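Local coordinates for tRNA modification GTPase MnmE (Chlorobium tepidum, PDB 3GEE), which binds guanine nucleotides and probably hydrolyses GTP while taking part in adding a carboxymethylaminomethyl group to the wobble uridine of certain tRNAs, at residues A[14-22]-A[32-43]; A[88-96]-A[128-137]. All coordinates share one frame; numbering follows the deposited sequence.

From the N terminus, the chain runs through 14-22, turns, and comes back along 32-43, so interaction 1 closes a beta hairpin after only nine intervening residues. It then builds strands 48-50, 64-71 and 76-85 of the same sheet before the loop 88-96. Strand 96-102 and helix 105-117 follow, and interaction 2 closes this longer loop when helix 127-134 packs against residues 88-96. The two closures come in series, neither nested nor crossed. They still meet in space: Ser36 lies beside Thr92 and Glu94, and His16 O beside Arg131 NH2. Together they tie the hairpin, the loop and the helix into one folate-binding domain, and both touch the bound folinic acid.

Interaction 1. Residues A[14-22]-A[32-43]; sequences PGHPIAAIA and IVRISGAGVLDL. With FON (N-{[4-({[(6R)-2-amino-5-formyl-4-oxo-1,4,5,6,7,8-hexahydropteridin-6-yl]methyl}amino)phenyl]carbonyl}-L-glutamic acid), chain C.
Ile18 and Ser36 form an antiparallel hydrogen-bonded pair, Ile18 N to Ser36 O at 2.8 Å and Ser36 N to Ile18 O at 2.9 Å, in a beta hairpin whose strands run 164° apart. Further along, Arg34 N bonds to Ala20 O and Ala22 N to Ile32 O. The closely packed part is the face carrying Ala19, Val33 and Ile35, all buried: helix 105-117 covers Val33 and Ile35, Cys120 lies against Ala19 and Ile35, and Ala19 CB meets Ile35 CG2 at 3.5 Å. Solvent reaches the other end, where Pro14 lays CG on Ala38 CB (3.8 Å) and a single backbone bond, Ala38 N to Gly15 O, joins the two segments. Between the two, Pro17 CB sits against both Val40 CG2 and Leu43 CD2, its ring crossing Leu43 at about a right angle. Gly37, with its positive phi, passes close to Gly15 O and His16 O, where there is little room for a CB.

Arg34 leaves the face shared with Ala20 and Ser36. Its CG lies between backbone N and carbonyl carbon (chi1 61°), resting on Ala22 CB at 3.6 Å, and bends at chi2 and chi3 carry NH2 to folinic acid O4, a weak 3.1 Å bond. Glu98 makes a long, weak ion pair with NE, and Lys476 nearby is a further ligand donor. Arg34 is likely to draw electron density toward O4.

Interaction 2. Residues A[88-96]-A[128-137]; sequences PRSFTAEQM and FTRRAFLNGR. With FON (N-{[4-({[(6R)-2-amino-5-formyl-4-oxo-1,4,5,6,7,8-hexahydropteridin-6-yl]methyl}amino)phenyl]carbonyl}-L-glutamic acid), chain C.
Arg137 reaches over the loop to Phe91 and the bound folate, and every carbon and nitrogen along its side chain has a neighbour. CB lies 4.2 Å from Ala93 CB. CG, set anti to the backbone N (chi1 -165°), passes near a carboxylate oxygen, O2, of the folinic acid tail. CD sits beside Ser90 O, and the bend at chi3 (65°) then turns NE onto Phe91 O, a 2.7 Å hydrogen bond with the donor tilted from the carbonyl plane. CZ lies by ligand C12 and C13. NH1 comes 3.4 Å from Phe91 CD1, ring and guanidinium planes 43° apart, while NH2 reaches the ligand's benzoyl ring, which lays C12 over one guanidinium face. With an alanine in its place the guanidinium is gone, and Phe91 O would probably lose this donor and the benzoyl ring the flat cation beside it.

Just past helix 127-134, Gly136 takes positive phi in a Schellman motif, with two bonds back into the last turn; this reversal sets Arg137 toward the loop. From the last helical turn, Asn135 ND2 bonds Thr92 O at 2.7 Å, in the carbonyl plane. Earlier on the helix, Ala132 CB lies over one face of the Phe91 ring and Thr129 OG1, bonded to Lys476 O, meets its edge at CZ; Phe91 CB lies 3.4 Å from folinic acid O4. Thr92 CG2 touches the Phe128 ring at its edge. Glu94 OE2, which also bonds Ser36, forms a salt bridge with Arg131 NH1 at 3.2 Å, its hydrogen bond weak and bent; Arg131 NH2 bonds His16 O.

Interaction 1. Residues A[14-22]-A[32-43]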
loop_
_atom_site.group_PDB
_atom_site.type_symbol
_atom_site.label_atom_id
_atom_site.label_comp_id
_atom_site.label_asym_id
_atom_site.label_seq_id
_atom_site.Cartn_x
_atom_site.Cartn_y
_atom_site.Cartn_z
ATOM N N PRO A 14 -1.633 27.976 -12.220
ATOM C CA PRO A 14 -1.602 26.892 -11.237
ATOM C C PRO A 14 -2.924 26.768 -10.483
ATOM O O PRO A 14 -3.641 27.760 -10.329
ATOM C CB PRO A 14 -0.485 27.316 -10.283
ATOM C CG PRO A 14 -0.451 28.790 -10.374
ATOM C CD PRO A 14 -0.882 29.160 -11.765
ATOM N N GLY A 15 -3.241 25.557 -10.024
ATOM C CA GLY A 15 -4.469 25.316 -9.263
ATOM C C GLY A 15 -4.272 25.536 -7.776
ATOM O O GLY A 15 -3.171 25.878 -7.335
ATOM N N HIS A 16 -5.336 25.343 -7.000
ATOM C CA HIS A 16 -5.233 25.362 -5.542
ATOM C C HIS A 16 -4.213 24.314 -5.082
ATOM O O HIS A 16 -4.176 23.207 -5.627
ATOM C CB HIS A 16 -6.597 25.082 -4.904
ATOM C CG HIS A 16 -6.681 25.467 -3.458
ATOM N ND1 HIS A 16 -5.959 24.829 -2.472
ATOM C CD2 HIS A 16 -7.405 26.426 -2.832
ATOM C CE1 HIS A 16 -6.226 25.384 -1.304
ATOM N NE2 HIS A 16 -7.103 26.354 -1.495
ATOM N N PRO A 17 -3.360 24.660 -4.097
ATOM C CA PRO A 17 -2.474 23.621 -3.572
ATOM C C PRO A 17 -3.290 22.460 -3.018
ATOM O O PRO A 17 -4.230 22.669 -2.244
ATOM C CB PRO A 17 -1.701 24.331 -2.453
ATOM C CG PRO A 17 -2.505 25.553 -2.141
ATOM C CD PRO A 17 -3.142 25.955 -3.430
ATOM N N ILE A 18 -2.955 21.253 -3.455
ATOM C CA ILE A 18 -3.655 20.054 -3.023
ATOM C C ILE A 18 -2.649 19.023 -2.555
ATOM O O ILE A 18 -1.540 18.955 -3.086
ATOM C CB ILE A 18 -4.536 19.455 -4.145
ATOM C CG1 ILE A 18 -3.719 19.231 -5.420
ATOM C CG2 ILE A 18 -5.735 20.348 -4.421
ATOM C CD1 ILE A 18 -4.479 18.551 -6.531
ATOM N N ALA A 19 -3.040 18.231 -1.559
ATOM C CA ALA A 19 -2.188 17.180 -1.005
ATOM C C ALA A 19 -2.925 15.843 -1.016
ATOM O O ALA A 19 -4.159 15.814 -1.005
ATOM C CB ALA A 19 -1.767 17.538 0.409
ATOM N N ALA A 20 -2.164 14.747 -1.033
ATOM C CA ALA A 20 -2.709 13.396 -1.055
ATOM C C ALA A 20 -1.638 12.350 -0.778
ATOM O O ALA A 20 -0.484 12.505 -1.184
ATOM C CB ALA A 20 -3.355 13.114 -2.388
ATOM N N ILE A 21 -2.027 11.288 -0.074
ATOM C CA ILE A 21 -1.220 10.079 0.043
ATOM C C ILE A 21 -1.231 9.483 -1.352
ATOM O O ILE A 21 -2.295 9.339 -1.943
ATOM C CB ILE A 21 -1.873 9.066 1.005
ATOM C CG1 ILE A 21 -2.463 9.772 2.244
ATOM C CG2 ILE A 21 -0.924 7.938 1.333
ATOM C CD1 ILE A 21 -1.633 9.706 3.505
ATOM N N ALA A 22 -0.063 9.159 -1.894
ATOM C CA ALA A 22 0.027 8.745 -3.298
ATOM C C ALA A 22 0.293 7.254 -3.445
ATOM O O ALA A 22 0.165 6.689 -4.536
ATOM C CB ALA A 22 1.093 9.551 -4.020
ATOM N N ILE A 32 4.571 7.970 0.032
ATOM C CA ILE A 32 4.734 9.262 -0.624
ATOM C C ILE A 32 3.495 10.139 -0.423
ATOM O O ILE A 32 2.403 9.797 -0.891
ATOM C CB ILE A 32 4.941 9.104 -2.150
ATOM C CG1 ILE A 32 6.172 8.258 -2.461
ATOM C CG2 ILE A 32 5.031 10.470 -2.834
ATOM C CD1 ILE A 32 6.160 7.700 -3.870
ATOM N N VAL A 33 3.659 11.262 0.267
ATOM C CA VAL A 33 2.643 12.308 0.243
ATOM C C VAL A 33 3.053 13.281 -0.855
ATOM O O VAL A 33 4.181 13.798 -0.831
ATOM C CB VAL A 33 2.524 13.056 1.589
ATOM C CG1 VAL A 33 1.558 14.223 1.461
ATOM C CG2 VAL A 33 2.064 12.109 2.698
ATOM N N ARG A 34 2.168 13.516 -1.827
ATOM C CA ARG A 34 2.495 14.450 -2.917
ATOM C C ARG A 34 1.578 15.664 -2.988
ATOM O O ARG A 34 0.358 15.536 -3.059
ATOM C CB ARG A 34 2.634 13.746 -4.283
ATOM C CG ARG A 34 1.407 13.031 -4.797
ATOM C CD ARG A 34 1.152 13.371 -6.261
ATOM N NE ARG A 34 1.934 12.596 -7.224
ATOM C CZ ARG A 34 1.406 11.923 -8.246
ATOM N NH1 ARG A 34 0.095 11.907 -8.450
ATOM N NH2 ARG A 34 2.194 11.263 -9.076
ATOM N N ILE A 35 2.181 16.850 -2.945
ATOM C CA ILE A 35 1.425 18.099 -3.005
ATOM C C ILE A 35 1.742 18.883 -4.277
ATOM O O ILE A 35 2.858 18.813 -4.786
ATOM C CB ILE A 35 1.634 18.956 -1.741
ATOM C CG1 ILE A 35 2.960 19.711 -1.785
ATOM C CG2 ILE A 35 1.605 18.072 -0.510
ATOM C CD1 ILE A 35 3.063 20.846 -0.750
ATOM N N SER A 36 0.751 19.606 -4.792
ATOM C CA SER A 36 0.884 20.303 -6.067
ATOM C C SER A 36 0.016 21.549 -6.112
ATOM O O SER A 36 -0.993 21.633 -5.416
ATOM C CB SER A 36 0.519 19.375 -7.229
ATOM O OG SER A 36 0.627 20.042 -8.478
ATOM N N GLY A 37 0.417 22.521 -6.926
ATOM C CA GLY A 37 -0.350 23.750 -7.079
ATOM C C GLY A 37 0.380 25.022 -6.702
ATOM O O GLY A 37 1.572 25.010 -6.406
ATOM N N ALA A 38 -0.363 26.121 -6.704
ATOM C CA ALA A 38 0.192 27.451 -6.521
ATOM C C ALA A 38 0.939 27.637 -5.205
ATOM O O ALA A 38 0.345 27.563 -4.131
ATOM C CB ALA A 38 -0.910 28.490 -6.654
ATOM N N GLY A 39 2.244 27.883 -5.303
ATOM C CA GLY A 39 3.060 28.270 -4.150
ATOM C C GLY A 39 3.365 27.116 -3.223
ATOM O O GLY A 39 3.644 27.297 -2.037
ATOM N N VAL A 40 3.325 25.920 -3.787
ATOM C CA VAL A 40 3.460 24.698 -3.023
ATOM C C VAL A 40 4.790 24.575 -2.262
ATOM O O VAL A 40 4.804 24.200 -1.088
ATOM C CB VAL A 40 3.088 23.484 -3.910
ATOM C CG1 VAL A 40 4.158 22.416 -3.936
ATOM C CG2 VAL A 40 1.739 22.944 -3.476
ATOM N N LEU A 41 5.904 24.918 -2.900
ATOM C CA LEU A 41 7.188 24.776 -2.212
ATOM C C LEU A 41 7.492 25.896 -1.209
ATOM O O LEU A 41 8.377 25.753 -0.363
ATOM C CB LEU A 41 8.347 24.502 -3.183
ATOM C CG LEU A 41 8.317 25.111 -4.577
ATOM C CD1 LEU A 41 8.539 26.618 -4.481
ATOM C CD2 LEU A 41 9.354 24.474 -5.484
ATOM N N ASP A 42 6.742 26.993 -1.284
ATOM C CA ASP A 42 6.744 27.977 -0.201
ATOM C C ASP A 42 6.016 27.419 1.012
ATOM O O ASP A 42 6.435 27.641 2.146
ATOM C CB ASP A 42 6.100 29.293 -0.630
ATOM C CG ASP A 42 6.996 30.104 -1.542
ATOM O OD1 ASP A 42 7.564 31.111 -1.073
ATOM O OD2 ASP A 42 7.144 29.718 -2.725
ATOM N N LEU A 43 4.927 26.695 0.758
ATOM C CA LEU A 43 4.168 26.022 1.805
ATOM C C LEU A 43 5.029 24.946 2.442
ATOM O O LEU A 43 5.132 24.866 3.664
ATOM C CB LEU A 43 2.886 25.414 1.228
ATOM C CG LEU A 43 1.545 26.161 1.302
ATOM C CD1 LEU A 43 1.665 27.674 1.214
ATOM C CD2 LEU A 43 0.616 25.642 0.228
HETATM N N1 FON C . 7.677 9.327 -9.626
HETATM C C2 FON C . 7.557 10.465 -8.913
HETATM N NA2 FON C . 8.417 10.689 -7.886
HETATM N N3 FON C . 6.604 11.395 -9.188
HETATM C C4 FON C . 5.713 11.244 -10.192
HETATM O O4 FON C . 4.863 12.138 -10.391
HETATM C C4A FON C . 5.794 9.993 -11.004
HETATM N N5 FON C . 5.016 9.616 -12.104
HETATM C C6 FON C . 5.851 8.983 -13.141
HETATM C C7 FON C . 6.136 7.617 -12.529
HETATM N N8 FON C . 6.976 7.877 -11.368
HETATM C C8A FON C . 6.861 9.032 -10.651
HETATM C C9 FON C . 5.238 8.904 -14.542
HETATM N N10 FON C . 4.742 10.190 -15.011
HETATM C C11 FON C . 6.733 13.823 -15.535
HETATM C C12 FON C . 6.101 13.173 -16.593
HETATM C C13 FON C . 5.444 11.960 -16.399
HETATM C C14 FON C . 5.422 11.365 -15.141
HETATM C C15 FON C . 6.044 12.025 -14.070
HETATM C C16 FON C . 6.704 13.242 -14.262
HETATM C C FON C . 7.424 15.137 -15.804
HETATM O O FON C . 8.081 15.671 -14.923
HETATM N N FON C . 7.269 15.684 -17.018
HETATM C CA FON C . 8.256 16.435 -17.788
HETATM C CB FON C . 9.450 15.567 -18.201
HETATM C CG FON C . 10.634 16.360 -18.763
HETATM C CD FON C . 11.958 15.755 -18.334
HETATM O OE1 FON C . 12.385 16.007 -17.182
HETATM O OE2 FON C . 12.587 15.029 -19.143
HETATM C CT FON C . 7.597 17.016 -19.012
HETATM O O1 FON C . 7.816 18.212 -19.316
HETATM O O2 FON C . 6.845 16.272 -19.685
HETATM C CP1 FON C . 3.764 9.789 -12.155
HETATM O O3 FON C . 3.008 8.837 -12.238
#

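Interaction 2. Residues A[88-96]-A[128-137]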
loop_
_atom_site.group_PDB
_atom_site.type_symbol
_atom_site.label_atom_id
_atom_site.label_comp_id
_atom_site.label_asym_id
_atom_site.label_seq_id
_atom_site.Cartn_x
_atom_site.Cartn_y
_atom_site.Cartn_z
ATOM N N PRO A 88 6.951 23.720 -15.849
ATOM C CA PRO A 88 6.073 22.731 -16.460
ATOM C C PRO A 88 6.624 21.314 -16.295
ATOM O O PRO A 88 5.970 20.345 -16.687
ATOM C CB PRO A 88 6.119 23.123 -17.930
ATOM C CG PRO A 88 7.520 23.573 -18.123
ATOM C CD PRO A 88 7.984 24.158 -16.804
ATOM N N ARG A 89 7.814 21.212 -15.711
ATOM C CA ARG A 89 8.590 19.984 -15.733
ATOM C C ARG A 89 8.294 19.129 -14.500
ATOM O O ARG A 89 9.188 18.806 -13.708
ATOM C CB ARG A 89 10.073 20.333 -15.854
ATOM C CG ARG A 89 10.923 19.308 -16.588
ATOM C CD ARG A 89 12.392 19.748 -16.638
ATOM N NE ARG A 89 12.833 20.299 -15.352
ATOM C CZ ARG A 89 14.105 20.499 -14.997
ATOM N NH1 ARG A 89 15.105 20.182 -15.822
ATOM N NH2 ARG A 89 14.374 21.011 -13.800
ATOM N N SER A 90 7.015 18.783 -14.358
ATOM C CA SER A 90 6.507 17.904 -13.309
ATOM C C SER A 90 5.362 17.074 -13.886
ATOM O O SER A 90 4.960 17.284 -15.031
ATOM C CB SER A 90 5.984 18.728 -12.137
ATOM O OG SER A 90 4.699 19.260 -12.421
ATOM N N PHE A 91 4.833 16.138 -13.097
ATOM C CA PHE A 91 3.693 15.332 -13.541
ATOM C C PHE A 91 2.458 16.190 -13.846
ATOM O O PHE A 91 1.864 16.059 -14.918
ATOM C CB PHE A 91 3.346 14.224 -12.533
ATOM C CG PHE A 91 2.111 13.451 -12.899
ATOM C CD1 PHE A 91 2.133 12.540 -13.948
ATOM C CD2 PHE A 91 0.912 13.661 -12.219
ATOM C CE1 PHE A 91 0.983 11.837 -14.308
ATOM C CE2 PHE A 91 -0.247 12.965 -12.574
ATOM C CZ PHE A 91 -0.210 12.054 -13.616
ATOM N N THR A 92 2.086 17.060 -12.908
ATOM C CA THR A 92 0.920 17.930 -13.080
ATOM C C THR A 92 1.220 19.117 -13.975
ATOM O O THR A 92 0.309 19.867 -14.345
ATOM C CB THR A 92 0.381 18.470 -11.738
ATOM O OG1 THR A 92 1.426 19.142 -11.026
ATOM C CG2 THR A 92 -0.173 17.337 -10.885
ATOM N N ALA A 93 2.499 19.275 -14.319
ATOM C CA ALA A 93 3.005 20.433 -15.068
ATOM C C ALA A 93 2.901 21.741 -14.278
ATOM O O ALA A 93 2.938 22.825 -14.856
ATOM C CB ALA A 93 2.321 20.554 -16.436
ATOM N N GLU A 94 2.757 21.630 -12.963
ATOM C CA GLU A 94 2.846 22.779 -12.085
ATOM C C GLU A 94 3.849 22.487 -10.990
ATOM O O GLU A 94 4.493 21.436 -10.968
ATOM C CB GLU A 94 1.517 23.120 -11.408
ATOM C CG GLU A 94 0.264 22.449 -11.920
ATOM C CD GLU A 94 -0.827 22.449 -10.859
ATOM O OE1 GLU A 94 -1.900 23.070 -11.077
ATOM O OE2 GLU A 94 -0.589 21.843 -9.791
ATOM N N GLN A 95 3.944 23.426 -10.059
ATOM C CA GLN A 95 4.867 23.343 -8.950
ATOM C C GLN A 95 4.454 22.241 -7.984
ATOM O O GLN A 95 3.357 22.269 -7.419
ATOM C CB GLN A 95 4.892 24.688 -8.236
ATOM C CG GLN A 95 5.998 24.844 -7.235
ATOM C CD GLN A 95 6.338 26.294 -7.010
ATOM O OE1 GLN A 95 5.923 26.893 -6.015
ATOM N NE2 GLN A 95 7.088 26.881 -7.947
ATOM N N MET A 96 5.331 21.270 -7.786
ATOM C CA MET A 96 5.058 20.252 -6.788
ATOM C C MET A 96 6.278 19.779 -6.031
ATOM O O MET A 96 7.392 19.757 -6.562
ATOM C CB MET A 96 4.278 19.070 -7.382
ATOM C CG MET A 96 4.779 18.516 -8.698
ATOM S SD MET A 96 3.515 17.442 -9.425
ATOM C CE MET A 96 3.658 15.971 -8.399
ATOM N N PHE A 128 -4.798 15.047 -9.887
ATOM C CA PHE A 128 -3.434 15.184 -10.368
ATOM C C PHE A 128 -3.346 14.921 -11.864
ATOM O O PHE A 128 -2.792 15.735 -12.603
ATOM C CB PHE A 128 -2.484 14.270 -9.602
ATOM C CG PHE A 128 -2.263 14.688 -8.183
ATOM C CD1 PHE A 128 -1.285 15.622 -7.862
ATOM C CD2 PHE A 128 -3.030 14.148 -7.157
ATOM C CE1 PHE A 128 -1.080 16.016 -6.539
ATOM C CE2 PHE A 128 -2.828 14.533 -5.829
ATOM C CZ PHE A 128 -1.852 15.466 -5.522
ATOM N N THR A 129 -3.908 13.806 -12.314
ATOM C CA THR A 129 -3.887 13.473 -13.734
ATOM C C THR A 129 -4.783 14.433 -14.509
ATOM O O THR A 129 -4.473 14.806 -15.642
ATOM C CB THR A 129 -4.302 12.017 -14.004
ATOM O OG1 THR A 129 -3.470 11.125 -13.244
ATOM C CG2 THR A 129 -4.155 11.698 -15.480
ATOM N N ARG A 130 -5.883 14.844 -13.887
ATOM C CA ARG A 130 -6.767 15.841 -14.473
ATOM C C ARG A 130 -5.990 17.121 -14.796
ATOM O O ARG A 130 -6.163 17.716 -15.870
ATOM C CB ARG A 130 -7.913 16.154 -13.517
ATOM C CG ARG A 130 -8.994 17.007 -14.113
ATOM C CD ARG A 130 -9.820 17.646 -13.028
ATOM N NE ARG A 130 -11.233 17.622 -13.386
ATOM C CZ ARG A 130 -12.080 16.661 -13.031
ATOM N NH1 ARG A 130 -11.664 15.640 -12.290
ATOM N NH2 ARG A 130 -13.349 16.723 -13.411
ATOM N N ARG A 131 -5.134 17.539 -13.866
ATOM C CA ARG A 131 -4.328 18.734 -14.064
ATOM C C ARG A 131 -3.294 18.510 -15.154
ATOM O O ARG A 131 -3.035 19.408 -15.954
ATOM C CB ARG A 131 -3.664 19.172 -12.762
ATOM C CG ARG A 131 -4.607 19.910 -11.847
ATOM C CD ARG A 131 -3.948 20.246 -10.541
ATOM N NE ARG A 131 -4.847 21.015 -9.690
ATOM C CZ ARG A 131 -4.496 21.554 -8.528
ATOM N NH1 ARG A 131 -3.258 21.410 -8.075
ATOM N NH2 ARG A 131 -5.381 22.240 -7.820
ATOM N N ALA A 132 -2.725 17.305 -15.195
ATOM C CA ALA A 132 -1.746 16.949 -16.217
ATOM C C ALA A 132 -2.364 17.059 -17.610
ATOM O O ALA A 132 -1.708 17.503 -18.561
ATOM C CB ALA A 132 -1.211 15.559 -15.980
ATOM N N PHE A 133 -3.631 16.664 -17.720
ATOM C CA PHE A 133 -4.351 16.770 -18.977
ATOM C C PHE A 133 -4.728 18.215 -19.286
ATOM O O PHE A 133 -4.555 18.675 -20.416
ATOM C CB PHE A 133 -5.602 15.889 -18.984
ATOM C CG PHE A 133 -6.576 16.252 -20.067
ATOM C CD1 PHE A 133 -6.327 15.908 -21.391
ATOM C CD2 PHE A 133 -7.727 16.966 -19.767
ATOM C CE1 PHE A 133 -7.222 16.257 -22.400
ATOM C CE2 PHE A 133 -8.624 17.321 -20.769
ATOM C CZ PHE A 133 -8.372 16.965 -22.087
ATOM N N LEU A 134 -5.260 18.913 -18.285
ATOM C CA LEU A 134 -5.702 20.299 -18.444
ATOM C C LEU A 134 -4.552 21.240 -18.807
ATOM O O LEU A 134 -4.722 22.155 -19.606
ATOM C CB LEU A 134 -6.419 20.778 -17.178
ATOM C CG LEU A 134 -7.954 20.818 -17.122
ATOM C CD1 LEU A 134 -8.628 19.847 -18.077
ATOM C CD2 LEU A 134 -8.436 20.596 -15.691
ATOM N N ASN A 135 -3.382 20.996 -18.226
ATOM C CA ASN A 135 -2.168 21.723 -18.591
ATOM C C ASN A 135 -1.560 21.254 -19.910
ATOM O O ASN A 135 -0.563 21.809 -20.365
ATOM C CB ASN A 135 -1.128 21.633 -17.477
ATOM C CG ASN A 135 -1.517 22.434 -16.254
ATOM O OD1 ASN A 135 -2.403 23.288 -16.307
ATOM N ND2 ASN A 135 -0.848 22.163 -15.138
ATOM N N GLY A 136 -2.150 20.222 -20.509
ATOM C CA GLY A 136 -1.759 19.772 -21.840
ATOM C C GLY A 136 -0.494 18.941 -21.914
ATOM O O GLY A 136 -0.026 18.628 -23.006
ATOM N N ARG A 137 0.063 18.573 -20.764
ATOM C CA ARG A 137 1.242 17.715 -20.746
ATOM C C ARG A 137 0.903 16.342 -21.324
ATOM O O ARG A 137 1.760 15.667 -21.898
ATOM C CB ARG A 137 1.785 17.564 -19.326
ATOM C CG ARG A 137 3.198 16.991 -19.274
ATOM C CD ARG A 137 3.607 16.549 -17.870
ATOM N NE ARG A 137 2.817 15.424 -17.365
ATOM C CZ ARG A 137 2.962 14.160 -17.755
ATOM N NH1 ARG A 137 2.194 13.213 -17.231
ATOM N NH2 ARG A 137 3.866 13.840 -18.675
HETATM N N1 FON C . 7.677 9.327 -9.626
HETATM C C2 FON C . 7.557 10.465 -8.913
HETATM N NA2 FON C . 8.417 10.689 -7.886
HETATM N N3 FON C . 6.604 11.395 -9.188
HETATM C C4 FON C . 5.713 11.244 -10.192
HETATM O O4 FON C . 4.863 12.138 -10.391
HETATM C C4A FON C . 5.794 9.993 -11.004
HETATM N N5 FON C . 5.016 9.616 -12.104
HETATM C C6 FON C . 5.851 8.983 -13.141
HETATM C C7 FON C . 6.136 7.617 -12.529
HETATM N N8 FON C . 6.976 7.877 -11.368
HETATM C C8A FON C . 6.861 9.032 -10.651
HETATM C C9 FON C . 5.238 8.904 -14.542
HETATM N N10 FON C . 4.742 10.190 -15.011
HETATM C C11 FON C . 6.733 13.823 -15.535
HETATM C C12 FON C . 6.101 13.173 -16.593
HETATM C C13 FON C . 5.444 11.960 -16.399
HETATM C C14 FON C . 5.422 11.365 -15.141
HETATM C C15 FON C . 6.044 12.025 -14.070
HETATM C C16 FON C . 6.704 13.242 -14.262
HETATM C C FON C . 7.424 15.137 -15.804
HETATM O O FON C . 8.081 15.671 -14.923
HETATM N N FON C . 7.269 15.684 -17.018
HETATM C CA FON C . 8.256 16.435 -17.788
HETATM C CB FON C . 9.450 15.567 -18.201
HETATM C CG FON C . 10.634 16.360 -18.763
HETATM C CD FON C . 11.958 15.755 -18.334
HETATM O OE1 FON C . 12.385 16.007 -17.182
HETATM O OE2 FON C . 12.587 15.029 -19.143
HETATM C CT FON C . 7.597 17.016 -19.012
HETATM O O1 FON C . 7.816 18.212 -19.316
HETATM O O2 FON C . 6.845 16.272 -19.685
HETATM C CP1 FON C . 3.764 9.789 -12.155
HETATM O O3 FON C . 3.008 8.837 -12.238
#